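Side-chain contacts in proximal thread matrix protein 1 (Mytilus galloprovincialis, PDB 4CN9), which probably binds collagen as a matrix protein of the mussel byssus, combining two von Willebrand factor type A domains with a MIDAS motif occupied by zinc: residues A[65-68]-A[73-76]; A[79-84]-A[127-132]; A[109-114]-A[133-138]. All blocks are in the same frame, centred on the assembly; numbering follows the deposited sequence.

Contact 1. Residues A[65-68]-A[73-76]. With ZN (zinc ion), chain C.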
ATOM      1  N   SER A  65     -28.221   3.690  -4.743  1.00 24.71           N
ATOM      2  CA  SER A  65     -27.785   5.064  -4.462  1.00 26.24           C
ATOM      3  C   SER A  65     -27.283   5.802  -5.714  1.00 28.01           C
ATOM      4  O   SER A  65     -27.477   7.011  -5.859  1.00 28.58           O
ATOM      5  CB  SER A  65     -26.672   5.054  -3.413  1.00 24.82           C
ATOM      6  OG  SER A  65     -25.502   4.456  -3.938  1.00 24.63           O
ATOM      7  N   ILE A  66     -26.643   5.066  -6.616  1.00 23.58           N
ATOM      8  CA  ILE A  66     -26.050   5.645  -7.802  1.00 27.91           C
ATOM      9  C   ILE A  66     -27.108   6.135  -8.778  1.00 29.62           C
ATOM     10  O   ILE A  66     -26.969   7.214  -9.358  1.00 31.38           O
ATOM     11  CB  ILE A  66     -25.139   4.623  -8.508  1.00 26.94           C
ATOM     12  CG1 ILE A  66     -24.008   4.226  -7.553  1.00 27.90           C
ATOM     13  CG2 ILE A  66     -24.598   5.208  -9.830  1.00 25.83           C
ATOM     14  CD1 ILE A  66     -23.119   3.126  -8.050  1.00 26.04           C
ATOM     15  N   GLN A  67     -28.161   5.342  -8.953  1.00 28.73           N
ATOM     16  CA  GLN A  67     -29.226   5.671  -9.886  1.00 32.64           C
ATOM     17  C   GLN A  67     -30.075   6.808  -9.312  1.00 33.79           C
ATOM     18  O   GLN A  67     -30.463   7.713 -10.045  1.00 34.54           O
ATOM     19  CB  GLN A  67     -30.079   4.427 -10.183  1.00 37.78           C
ATOM     20  CG  GLN A  67     -31.284   4.661 -11.098  1.00 39.94           C
ATOM     21  CD  GLN A  67     -30.896   5.015 -12.528  1.00 45.80           C
ATOM     22  OE1 GLN A  67     -29.831   4.626 -13.022  1.00 46.25           O
ATOM     23  NE2 GLN A  67     -31.764   5.767 -13.200  1.00 47.08           N
ATOM     24  N   TYR A  68     -30.328   6.775  -8.005  1.00 29.60           N
ATOM     25  CA  TYR A  68     -31.070   7.852  -7.342  1.00 35.48           C
ATOM     26  C   TYR A  68     -30.364   9.194  -7.511  1.00 37.57           C
ATOM     27  O   TYR A  68     -31.010  10.212  -7.702  1.00 33.52           O
ATOM     28  CB  TYR A  68     -31.238   7.592  -5.839  1.00 35.51           C
ATOM     29  CG  TYR A  68     -32.106   6.412  -5.475  1.00 38.34           C
ATOM     30  CD1 TYR A  68     -33.148   6.002  -6.298  1.00 38.50           C
ATOM     31  CD2 TYR A  68     -31.880   5.704  -4.297  1.00 34.01           C
ATOM     32  CE1 TYR A  68     -33.947   4.920  -5.959  1.00 36.97           C
ATOM     33  CE2 TYR A  68     -32.668   4.627  -3.952  1.00 34.60           C
ATOM     34  CZ  TYR A  68     -33.701   4.234  -4.789  1.00 37.48           C
ATOM     35  OH  TYR A  68     -34.487   3.147  -4.451  1.00 35.93           O
ATOM     36  N   ASN A  73     -25.241   8.607 -14.126  1.00 32.62           N
ATOM     37  CA  ASN A  73     -24.074   8.100 -13.405  1.00 28.26           C
ATOM     38  C   ASN A  73     -23.513   6.775 -13.938  1.00 27.45           C
ATOM     39  O   ASN A  73     -22.305   6.669 -14.142  1.00 26.19           O
ATOM     40  CB  ASN A  73     -24.371   7.974 -11.918  1.00 28.90           C
ATOM     41  CG  ASN A  73     -24.418   9.315 -11.226  1.00 34.10           C
ATOM     42  OD1 ASN A  73     -23.869  10.293 -11.726  1.00 29.79           O
ATOM     43  ND2 ASN A  73     -25.066   9.369 -10.066  1.00 30.58           N
ATOM     44  N   TYR A  74     -24.364   5.771 -14.159  1.00 28.19           N
ATOM     45  CA  TYR A  74     -23.867   4.470 -14.617  1.00 27.56           C
ATOM     46  C   TYR A  74     -23.155   4.582 -15.957  1.00 28.56           C
ATOM     47  O   TYR A  74     -22.158   3.901 -16.196  1.00 27.42           O
ATOM     48  CB  TYR A  74     -24.987   3.432 -14.720  1.00 26.75           C
ATOM     49  CG  TYR A  74     -25.389   2.820 -13.400  1.00 30.49           C
ATOM     50  CD1 TYR A  74     -24.430   2.280 -12.536  1.00 27.74           C
ATOM     51  CD2 TYR A  74     -26.729   2.781 -13.007  1.00 25.44           C
ATOM     52  CE1 TYR A  74     -24.802   1.718 -11.319  1.00 28.16           C
ATOM     53  CE2 TYR A  74     -27.105   2.225 -11.787  1.00 30.54           C
ATOM     54  CZ  TYR A  74     -26.133   1.693 -10.949  1.00 26.53           C
ATOM     55  OH  TYR A  74     -26.496   1.129  -9.739  1.00 29.78           O
ATOM     56  N   GLN A  75     -23.676   5.421 -16.846  1.00 28.23           N
ATOM     57  CA  GLN A  75     -23.022   5.602 -18.142  1.00 29.64           C
ATOM     58  C   GLN A  75     -21.612   6.173 -17.970  1.00 26.65           C
ATOM     59  O   GLN A  75     -20.689   5.778 -18.682  1.00 26.92           O
ATOM     60  CB  GLN A  75     -23.848   6.499 -19.071  1.00 29.93           C
ATOM     61  CG  GLN A  75     -23.334   6.489 -20.497  1.00 31.23           C
ATOM     62  CD  GLN A  75     -23.142   5.078 -21.038  1.00 28.20           C
ATOM     63  OE1 GLN A  75     -24.087   4.297 -21.116  1.00 30.21           O
ATOM     64  NE2 GLN A  75     -21.909   4.741 -21.389  1.00 31.69           N
ATOM     65  N   MET A  76     -21.456   7.098 -17.029  1.00 25.50           N
ATOM     66  CA  MET A  76     -20.163   7.710 -16.760  1.00 25.74           C
ATOM     67  C   MET A  76     -19.201   6.706 -16.149  1.00 26.54           C
ATOM     68  O   MET A  76     -18.001   6.739 -16.427  1.00 24.91           O
ATOM     69  CB  MET A  76     -20.322   8.924 -15.838  1.00 29.27           C
ATOM     70  CG  MET A  76     -21.079  10.071 -16.500  1.00 37.25           C
ATOM     71  SD  MET A  76     -21.142  11.599 -15.544  1.00 43.84           S
ATOM     72  CE  MET A  76     -21.954  12.667 -16.731  1.00 46.60           C
TER
HETATM   73 ZN    ZN C1448     -24.273   3.155  -2.952  0.70 25.89          ZN
HETATM   74  O   HOH W   1     -27.316   6.062 -13.149  1.00 31.18           O
HETATM   75  O   HOH W   2     -22.751   1.862  -2.360  1.00 19.69           O
HETATM   76  O   HOH W   3     -25.697   2.343  -1.672  1.00 27.15           O
HETATM   77  O   HOH W   4     -23.971   4.521  -1.367  1.00 23.23           O
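Ile66 lays its CG2 methyl over one face of the Tyr74 ring, 3.9 Å from the ring centroid and 16° off the ring normal, a well-formed CH-pi contact displaced slightly toward the rim. CG1 stands beside the backbone N (chi1 -61°), which swings CG2 to the position anti to that nitrogen and turns this branch out to the second helix. The same methyl also meets Asn73 CB at 3.5 Å, and so touches both the aromatic face and the first side-chain carbon of the preceding residue. The backbone of Ile66 takes part as well: Asn73 ND2 donates to Ile66 O over 3.0 Å, lying in the carbonyl plane with an N-H...O angle of 157°. The amide nitrogen has a further partner in Asp69, so two oxygens from the helix 64-69 grip it.

Gln67 works at the ring's edge. Its bent chain brings OE1 to within 3.6 Å of Tyr74 CD2, close to the plane of the ring, and a water joins the two residues by donating to Gln67 OE1 and accepting from Tyr74 N. That water gives the backbone N-H near the start of helix 73-85 an acceptor.

One residue before Ile66, Ser65 OG coordinates zinc at 2.0 Å. Ser63, Asp174 and three waters complete six ligands, while Ile66 also touches Asp174 and Asp61. This short helix, carrying a metal-binding serine and backed by the next helix, belongs to the metal ion-dependent adhesion site (MIDAS) of von Willebrand factor type A domains.

Contact 2. Residues A[79-84]-A[127-132]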
ATOM      1  N   ASP A  79     -18.118   4.456 -19.037  1.00 26.42           N
ATOM      2  CA  ASP A  79     -17.168   5.155 -19.900  1.00 26.33           C
ATOM      3  C   ASP A  79     -15.777   5.176 -19.283  1.00 25.44           C
ATOM      4  O   ASP A  79     -14.769   4.965 -19.968  1.00 28.18           O
ATOM      5  CB  ASP A  79     -17.668   6.573 -20.197  1.00 24.21           C
ATOM      6  CG  ASP A  79     -18.881   6.578 -21.120  1.00 24.91           C
ATOM      7  OD1 ASP A  79     -19.182   5.523 -21.710  1.00 29.98           O
ATOM      8  OD2 ASP A  79     -19.529   7.634 -21.265  1.00 38.37           O
ATOM      9  N   PHE A  80     -15.725   5.410 -17.980  1.00 23.93           N
ATOM     10  CA  PHE A  80     -14.460   5.396 -17.273  1.00 23.12           C
ATOM     11  C   PHE A  80     -13.781   4.033 -17.432  1.00 23.94           C
ATOM     12  O   PHE A  80     -12.579   3.964 -17.672  1.00 23.09           O
ATOM     13  CB  PHE A  80     -14.671   5.744 -15.795  1.00 23.55           C
ATOM     14  CG  PHE A  80     -13.415   5.714 -14.985  1.00 25.80           C
ATOM     15  CD1 PHE A  80     -12.498   6.745 -15.071  1.00 26.09           C
ATOM     16  CD2 PHE A  80     -13.136   4.645 -14.148  1.00 25.24           C
ATOM     17  CE1 PHE A  80     -11.342   6.726 -14.327  1.00 27.33           C
ATOM     18  CE2 PHE A  80     -11.973   4.616 -13.409  1.00 25.10           C
ATOM     19  CZ  PHE A  80     -11.075   5.661 -13.497  1.00 26.24           C
ATOM     20  N   VAL A  81     -14.553   2.954 -17.322  1.00 22.30           N
ATOM     21  CA  VAL A  81     -13.979   1.612 -17.393  1.00 24.01           C
ATOM     22  C   VAL A  81     -13.516   1.310 -18.817  1.00 24.48           C
ATOM     23  O   VAL A  81     -12.490   0.677 -19.025  1.00 21.50           O
ATOM     24  CB  VAL A  81     -14.981   0.541 -16.899  1.00 21.80           C
ATOM     25  CG1 VAL A  81     -14.402  -0.857 -17.047  1.00 22.54           C
ATOM     26  CG2 VAL A  81     -15.354   0.816 -15.444  1.00 24.59           C
ATOM     27  N   LYS A  82     -14.273   1.790 -19.798  1.00 24.82           N
ATOM     28  CA  LYS A  82     -13.855   1.698 -21.191  1.00 23.77           C
ATOM     29  C   LYS A  82     -12.513   2.376 -21.421  1.00 22.70           C
ATOM     30  O   LYS A  82     -11.673   1.872 -22.159  1.00 22.18           O
ATOM     31  CB  LYS A  82     -14.901   2.334 -22.098  1.00 23.09           C
ATOM     32  CG  LYS A  82     -16.158   1.545 -22.218  1.00 28.90           C
ATOM     33  CD  LYS A  82     -17.128   2.217 -23.188  1.00 31.62           C
ATOM     34  CE  LYS A  82     -18.465   1.514 -23.163  1.00 30.26           C
ATOM     35  NZ  LYS A  82     -19.510   2.271 -23.896  1.00 33.33           N
ATOM     36  N   GLU A  83     -12.317   3.529 -20.794  1.00 22.11           N
ATOM     37  CA  GLU A  83     -11.069   4.255 -20.932  1.00 24.24           C
ATOM     38  C   GLU A  83      -9.895   3.482 -20.317  1.00 24.74           C
ATOM     39  O   GLU A  83      -8.786   3.494 -20.850  1.00 24.47           O
ATOM     40  CB  GLU A  83     -11.215   5.647 -20.312  1.00 27.61           C
ATOM     41  CG  GLU A  83     -12.161   6.527 -21.132  1.00 28.87           C
ATOM     42  CD  GLU A  83     -12.656   7.736 -20.375  1.00 32.30           C
ATOM     43  OE1 GLU A  83     -12.089   8.053 -19.315  1.00 34.65           O
ATOM     44  OE2 GLU A  83     -13.620   8.371 -20.844  1.00 34.30           O
ATOM     45  N   LEU A  84     -10.153   2.793 -19.207  1.00 22.88           N
ATOM     46  CA  LEU A  84      -9.159   1.895 -18.609  1.00 25.38           C
ATOM     47  C   LEU A  84      -8.737   0.814 -19.587  1.00 21.65           C
ATOM     48  O   LEU A  84      -7.549   0.571 -19.779  1.00 23.36           O
ATOM     49  CB  LEU A  84      -9.732   1.223 -17.358  1.00 25.13           C
ATOM     50  CG  LEU A  84     -10.067   2.175 -16.210  1.00 28.05           C
ATOM     51  CD1 LEU A  84     -10.785   1.446 -15.083  1.00 29.18           C
ATOM     52  CD2 LEU A  84      -8.790   2.842 -15.706  1.00 24.76           C
ATOM     53  N   LYS A 127     -17.865  -3.386 -25.454  1.00 27.96           N
ATOM     54  CA  LYS A 127     -19.258  -3.744 -25.688  1.00 28.63           C
ATOM     55  C   LYS A 127     -19.826  -4.506 -24.487  1.00 26.78           C
ATOM     56  O   LYS A 127     -20.955  -4.261 -24.055  1.00 25.96           O
ATOM     57  CB  LYS A 127     -19.356  -4.603 -26.954  1.00 29.08           C
ATOM     58  CG  LYS A 127     -20.720  -5.203 -27.237  1.00 38.94           C
ATOM     59  CD  LYS A 127     -21.697  -4.186 -27.797  1.00 47.93           C
ATOM     60  CE  LYS A 127     -22.985  -4.867 -28.275  1.00 49.13           C
ATOM     61  NZ  LYS A 127     -24.125  -3.906 -28.386  1.00 56.06           N
ATOM     62  N   GLY A 128     -19.036  -5.425 -23.942  1.00 27.46           N
ATOM     63  CA  GLY A 128     -19.422  -6.103 -22.715  1.00 26.09           C
ATOM     64  C   GLY A 128     -19.736  -5.125 -21.601  1.00 21.08           C
ATOM     65  O   GLY A 128     -20.737  -5.263 -20.911  1.00 24.48           O
ATOM     66  N   ILE A 129     -18.878  -4.122 -21.421  1.00 24.66           N
ATOM     67  CA  ILE A 129     -19.089  -3.103 -20.394  1.00 20.76           C
ATOM     68  C   ILE A 129     -20.385  -2.326 -20.662  1.00 28.14           C
ATOM     69  O   ILE A 129     -21.212  -2.110 -19.757  1.00 24.37           O
ATOM     70  CB  ILE A 129     -17.898  -2.137 -20.349  1.00 24.72           C
ATOM     71  CG1 ILE A 129     -16.658  -2.853 -19.790  1.00 20.47           C
ATOM     72  CG2 ILE A 129     -18.226  -0.903 -19.521  1.00 21.92           C
ATOM     73  CD1 ILE A 129     -15.365  -2.155 -20.121  1.00 23.33           C
ATOM     74  N   GLN A 130     -20.575  -1.923 -21.915  1.00 26.66           N
ATOM     75  CA  GLN A 130     -21.769  -1.175 -22.292  1.00 27.06           C
ATOM     76  C   GLN A 130     -23.054  -1.977 -22.027  1.00 25.71           C
ATOM     77  O   GLN A 130     -24.081  -1.424 -21.615  1.00 26.68           O
ATOM     78  CB  GLN A 130     -21.699  -0.765 -23.772  1.00 28.53           C
ATOM     79  CG  GLN A 130     -22.841   0.146 -24.189  1.00 28.77           C
ATOM     80  CD  GLN A 130     -22.962   1.360 -23.283  1.00 26.08           C
ATOM     81  OE1 GLN A 130     -21.964   1.976 -22.919  1.00 27.67           O
ATOM     82  NE2 GLN A 130     -24.187   1.700 -22.902  1.00 32.78           N
ATOM     83  N   ASP A 131     -22.984  -3.283 -22.246  1.00 26.11           N
ATOM     84  CA  ASP A 131     -24.146  -4.151 -22.134  1.00 27.91           C
ATOM     85  C   ASP A 131     -24.473  -4.556 -20.703  1.00 31.72           C
ATOM     86  O   ASP A 131     -25.472  -5.226 -20.472  1.00 29.05           O
ATOM     87  CB  ASP A 131     -23.941  -5.424 -22.952  1.00 30.45           C
ATOM     88  CG  ASP A 131     -24.068  -5.189 -24.442  1.00 32.48           C
ATOM     89  OD1 ASP A 131     -24.609  -4.134 -24.842  1.00 36.18           O
ATOM     90  OD2 ASP A 131     -23.619  -6.062 -25.206  1.00 38.09           O
ATOM     91  N   MET A 132     -23.640  -4.167 -19.745  1.00 26.53           N
ATOM     92  CA  MET A 132     -23.904  -4.502 -18.347  1.00 25.69           C
ATOM     93  C   MET A 132     -25.201  -3.890 -17.884  1.00 25.15           C
ATOM     94  O   MET A 132     -25.484  -2.728 -18.175  1.00 25.86           O
ATOM     95  CB  MET A 132     -22.814  -3.965 -17.427  1.00 26.98           C
ATOM     96  CG  MET A 132     -21.472  -4.619 -17.529  1.00 31.21           C
ATOM     97  SD  MET A 132     -20.284  -3.592 -16.613  1.00 36.68           S
ATOM     98  CE  MET A 132     -20.951  -3.766 -14.962  1.00 28.36           C
TER
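Lys82 NZ donates to Gln130 OE1 over 2.7 Å, the only direct hydrogen bond between segments 79-84 and 127-132. The ammonium group approaches the amide oxygen with a C=O...N angle of 134°, tilted 17° from the carbonyl plane. Lys82 reaches this far because its chain is extended beyond CG; Gln130 answers with a chain that leaves anti to the backbone N and then folds at chi2 (53°), lifting its amide toward the lysine. The lysine also brings CE near Gln130, 4.0 Å from CB, so carbon as well as nitrogen of the lysine's end touches the glutamine.

Both polar ends have further neighbours. Gln130 NE2 bonds Gln75 OE1, and Gln75 NE2 in turn bonds Asp79 OD1, while Lys82 NZ lies 3.9 Å from Asp79 OD1, a long salt bridge. With its oxygen and its nitrogen each engaged, the Gln130 amide is held against rotation, and the nearby carboxylate would be expected to favour the charged lysine, though only weakly at this distance.

Beneath this polar layer the contact turns apolar. Val81 CG1 presses on Ile129 CD1 at 3.5 Å, tighter than usual for two carbons, and the two side chains cross at a slant. Ile129 also slides along the base of Lys82, running in the opposite direction, with its CG2 4.2 Å from Lys82 CG. Inward, Val81 rests on Phe101 and Met172 of the sheet and Ile129 on Phe114. Here two neighbouring helices pack side by side on the central sheet, apolar inside and polar at the rim, as expected of the alpha/beta (Rossmann-like) fold of the von Willebrand factor type A domain.

Contact 3. Residues A[109-114]-A[133-138]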
ATOM      1  N   GLY A 109     -25.300  -8.804  -2.919  1.00 20.33           N
ATOM      2  CA  GLY A 109     -24.624  -9.870  -3.631  1.00 22.29           C
ATOM      3  C   GLY A 109     -23.720  -9.391  -4.765  1.00 21.49           C
ATOM      4  O   GLY A 109     -23.493  -8.193  -4.986  1.00 17.96           O
ATOM      5  N   VAL A 110     -23.228 -10.359  -5.520  1.00 16.98           N
ATOM      6  CA  VAL A 110     -22.243 -10.110  -6.538  1.00 17.56           C
ATOM      7  C   VAL A 110     -22.655 -10.814  -7.810  1.00 18.08           C
ATOM      8  O   VAL A 110     -23.079 -11.958  -7.766  1.00 17.41           O
ATOM      9  CB  VAL A 110     -20.869 -10.655  -6.083  1.00 20.17           C
ATOM     10  CG1 VAL A 110     -19.834 -10.418  -7.128  1.00 24.62           C
ATOM     11  CG2 VAL A 110     -20.459 -10.016  -4.755  1.00 24.57           C
ATOM     12  N   LYS A 111     -22.520 -10.134  -8.935  1.00 15.16           N
ATOM     13  CA  LYS A 111     -22.760 -10.742 -10.251  1.00 16.03           C
ATOM     14  C   LYS A 111     -21.532 -10.519 -11.139  1.00 18.79           C
ATOM     15  O   LYS A 111     -21.088  -9.391 -11.295  1.00 17.20           O
ATOM     16  CB  LYS A 111     -23.977 -10.096 -10.906  1.00 17.30           C
ATOM     17  CG  LYS A 111     -24.275 -10.625 -12.288  1.00 17.65           C
ATOM     18  CD  LYS A 111     -25.322  -9.814 -13.034  1.00 20.21           C
ATOM     19  CE  LYS A 111     -25.418 -10.318 -14.491  1.00 27.04           C
ATOM     20  NZ  LYS A 111     -26.462  -9.614 -15.287  1.00 30.26           N
ATOM     21  N   THR A 112     -20.977 -11.585 -11.707  1.00 14.45           N
ATOM     22  CA  THR A 112     -19.917 -11.441 -12.693  1.00 18.22           C
ATOM     23  C   THR A 112     -20.533 -10.975 -13.991  1.00 19.33           C
ATOM     24  O   THR A 112     -21.377 -11.663 -14.545  1.00 19.76           O
ATOM     25  CB  THR A 112     -19.153 -12.756 -12.909  1.00 18.16           C
ATOM     26  OG1 THR A 112     -18.381 -13.049 -11.734  1.00 18.33           O
ATOM     27  CG2 THR A 112     -18.216 -12.651 -14.101  1.00 16.69           C
ATOM     28  N   ALA A 113     -20.151  -9.789 -14.461  1.00 19.83           N
ATOM     29  CA  ALA A 113     -20.655  -9.310 -15.752  1.00 18.58           C
ATOM     30  C   ALA A 113     -20.029 -10.131 -16.872  1.00 20.76           C
ATOM     31  O   ALA A 113     -20.716 -10.608 -17.774  1.00 20.75           O
ATOM     32  CB  ALA A 113     -20.366  -7.829 -15.944  1.00 18.88           C
ATOM     33  N   PHE A 114     -18.716 -10.286 -16.818  1.00 19.57           N
ATOM     34  CA  PHE A 114     -18.022 -11.200 -17.716  1.00 17.24           C
ATOM     35  C   PHE A 114     -16.669 -11.542 -17.105  1.00 18.87           C
ATOM     36  O   PHE A 114     -16.072 -10.720 -16.400  1.00 17.80           O
ATOM     37  CB  PHE A 114     -17.887 -10.630 -19.138  1.00 21.13           C
ATOM     38  CG  PHE A 114     -17.226  -9.270 -19.212  1.00 18.70           C
ATOM     39  CD1 PHE A 114     -15.848  -9.151 -19.308  1.00 20.21           C
ATOM     40  CD2 PHE A 114     -17.992  -8.115 -19.195  1.00 20.84           C
ATOM     41  CE1 PHE A 114     -15.246  -7.902 -19.379  1.00 18.74           C
ATOM     42  CE2 PHE A 114     -17.406  -6.879 -19.267  1.00 21.02           C
ATOM     43  CZ  PHE A 114     -16.026  -6.768 -19.357  1.00 18.64           C
ATOM     44  N   VAL A 133     -25.950  -4.661 -17.105  1.00 23.60           N
ATOM     45  CA  VAL A 133     -27.178  -4.202 -16.489  1.00 23.26           C
ATOM     46  C   VAL A 133     -27.002  -4.065 -14.975  1.00 26.99           C
ATOM     47  O   VAL A 133     -26.944  -5.073 -14.269  1.00 23.04           O
ATOM     48  CB  VAL A 133     -28.322  -5.208 -16.753  1.00 27.23           C
ATOM     49  CG1 VAL A 133     -29.638  -4.677 -16.183  1.00 28.36           C
ATOM     50  CG2 VAL A 133     -28.441  -5.495 -18.237  1.00 32.44           C
ATOM     51  N   PRO A 134     -26.914  -2.820 -14.466  1.00 24.03           N
ATOM     52  CA  PRO A 134     -26.815  -2.626 -13.019  1.00 24.48           C
ATOM     53  C   PRO A 134     -28.052  -3.131 -12.316  1.00 26.81           C
ATOM     54  O   PRO A 134     -29.161  -2.975 -12.836  1.00 23.75           O
ATOM     55  CB  PRO A 134     -26.724  -1.102 -12.873  1.00 23.87           C
ATOM     56  CG  PRO A 134     -26.197  -0.636 -14.175  1.00 28.81           C
ATOM     57  CD  PRO A 134     -26.858  -1.534 -15.177  1.00 26.25           C
ATOM     58  N   ARG A 135     -27.870  -3.722 -11.144  1.00 20.63           N
ATOM     59  CA  ARG A 135     -28.969  -4.370 -10.442  1.00 24.11           C
ATOM     60  C   ARG A 135     -29.652  -3.446  -9.433  1.00 21.73           C
ATOM     61  O   ARG A 135     -30.760  -3.728  -8.980  1.00 22.44           O
ATOM     62  CB  ARG A 135     -28.461  -5.643  -9.747  1.00 24.23           C
ATOM     63  CG  ARG A 135     -27.939  -6.707 -10.703  1.00 21.84           C
ATOM     64  CD  ARG A 135     -27.156  -7.785  -9.958  1.00 19.83           C
ATOM     65  NE  ARG A 135     -26.108  -7.169  -9.150  1.00 19.58           N
ATOM     66  CZ  ARG A 135     -25.672  -7.638  -7.985  1.00 20.90           C
ATOM     67  NH1 ARG A 135     -26.142  -8.772  -7.491  1.00 18.42           N
ATOM     68  NH2 ARG A 135     -24.743  -6.975  -7.324  1.00 18.52           N
ATOM     69  N   ASN A 136     -28.984  -2.347  -9.076  1.00 24.44           N
ATOM     70  CA  ASN A 136     -29.507  -1.396  -8.091  1.00 21.79           C
ATOM     71  C   ASN A 136     -29.861  -2.037  -6.757  1.00 25.74           C
ATOM     72  O   ASN A 136     -30.993  -1.932  -6.270  1.00 24.81           O
ATOM     73  CB  ASN A 136     -30.694  -0.627  -8.665  1.00 27.31           C
ATOM     74  CG  ASN A 136     -30.278   0.311  -9.785  1.00 30.25           C
ATOM     75  OD1 ASN A 136     -29.321   1.065  -9.644  1.00 31.19           O
ATOM     76  ND2 ASN A 136     -30.960   0.230 -10.914  1.00 33.07           N
ATOM     77  N   GLY A 137     -28.871  -2.684  -6.155  1.00 20.46           N
ATOM     78  CA  GLY A 137     -29.074  -3.360  -4.885  1.00 21.99           C
ATOM     79  C   GLY A 137     -29.238  -2.390  -3.728  1.00 23.93           C
ATOM     80  O   GLY A 137     -28.775  -1.238  -3.779  1.00 21.99           O
ATOM     81  N   GLY A 138     -29.886  -2.868  -2.670  1.00 25.07           N
ATOM     82  CA  GLY A 138     -30.194  -2.050  -1.509  1.00 27.36           C
ATOM     83  C   GLY A 138     -29.163  -2.115  -0.395  1.00 25.52           C
ATOM     84  O   GLY A 138     -29.396  -1.586   0.686  1.00 26.03           O
TER
HETATM   85  O   HOH W   5     -24.713  -7.210 -16.195  1.00 24.62           O
HETATM   86  O   HOH W   6     -28.148  -7.420 -14.109  1.00 36.64           O
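Arg135 NH2 approaches Gly109 O from above the carbonyl plane, 58° out of it and not along a lone pair, although the bond itself is of ordinary length at 2.9 Å and nearly straight, with an N-H...O angle of 168°. It joins two parts of a von Willebrand factor type A domain: the turn leading into the edge strand 110-112, and the loop between helices 122-130 and 142-153. From the arginine's side the geometry is regular, since Gly109 O lies in the guanidinium plane, at its edge. The bend at chi3 (-54°) turns the planar group back toward the edge strand and brings that edge to the carbonyl.

A stronger partner lies outside: Arg135 NE forms a salt bridge with Asp62, beside Ser63, a zinc ligand. The arginine therefore ties the edge-strand turn to the chain segment of the MIDAS, and the carboxylate would be expected to balance its charge.

Lys111 covers the rim of one guanidinium face, its backbone N 4.0 Å above the plane and its CB 4.0 Å from Arg135 NE. The lysine's carbon chain also passes the arginine's, CD to CD, at 4.1 Å. Because Lys111 is fully extended, its ammonium group is carried beyond the guanidinium, with NZ 6.6 Å from Arg135 NE, and the two like charges stay apart. Two waters accept hydrogen bonds from Lys111 NZ and connect it to the backbone of Val133: one also accepts from Val133 N at 3.0 Å, the other donates to Val133 O at 2.6 Å.

All three contacts belong to the first von Willebrand factor type A domain, and their chemistry shifts with depth. Contact 1 is buried beside the metal site and combines an aromatic face with backbone-directed polar bonds; contact 2 is partly buried, with apolar side chains inside and a polar rim, and contact 3 lies at the surface, where charge and water dominate. Contacts 1 and 2 share helix 73-85. The loop 133-138, which follows helix 122-130 of contact 2, reaches back to contact 1: Tyr74 OH and Asn136 OD1 are 2.8 Å apart in a hydrogen bond, and Pro134 packs on the tyrosine. Contacts 2 and 3 meet where Met132 touches Ala113, at the bulge facing Val103.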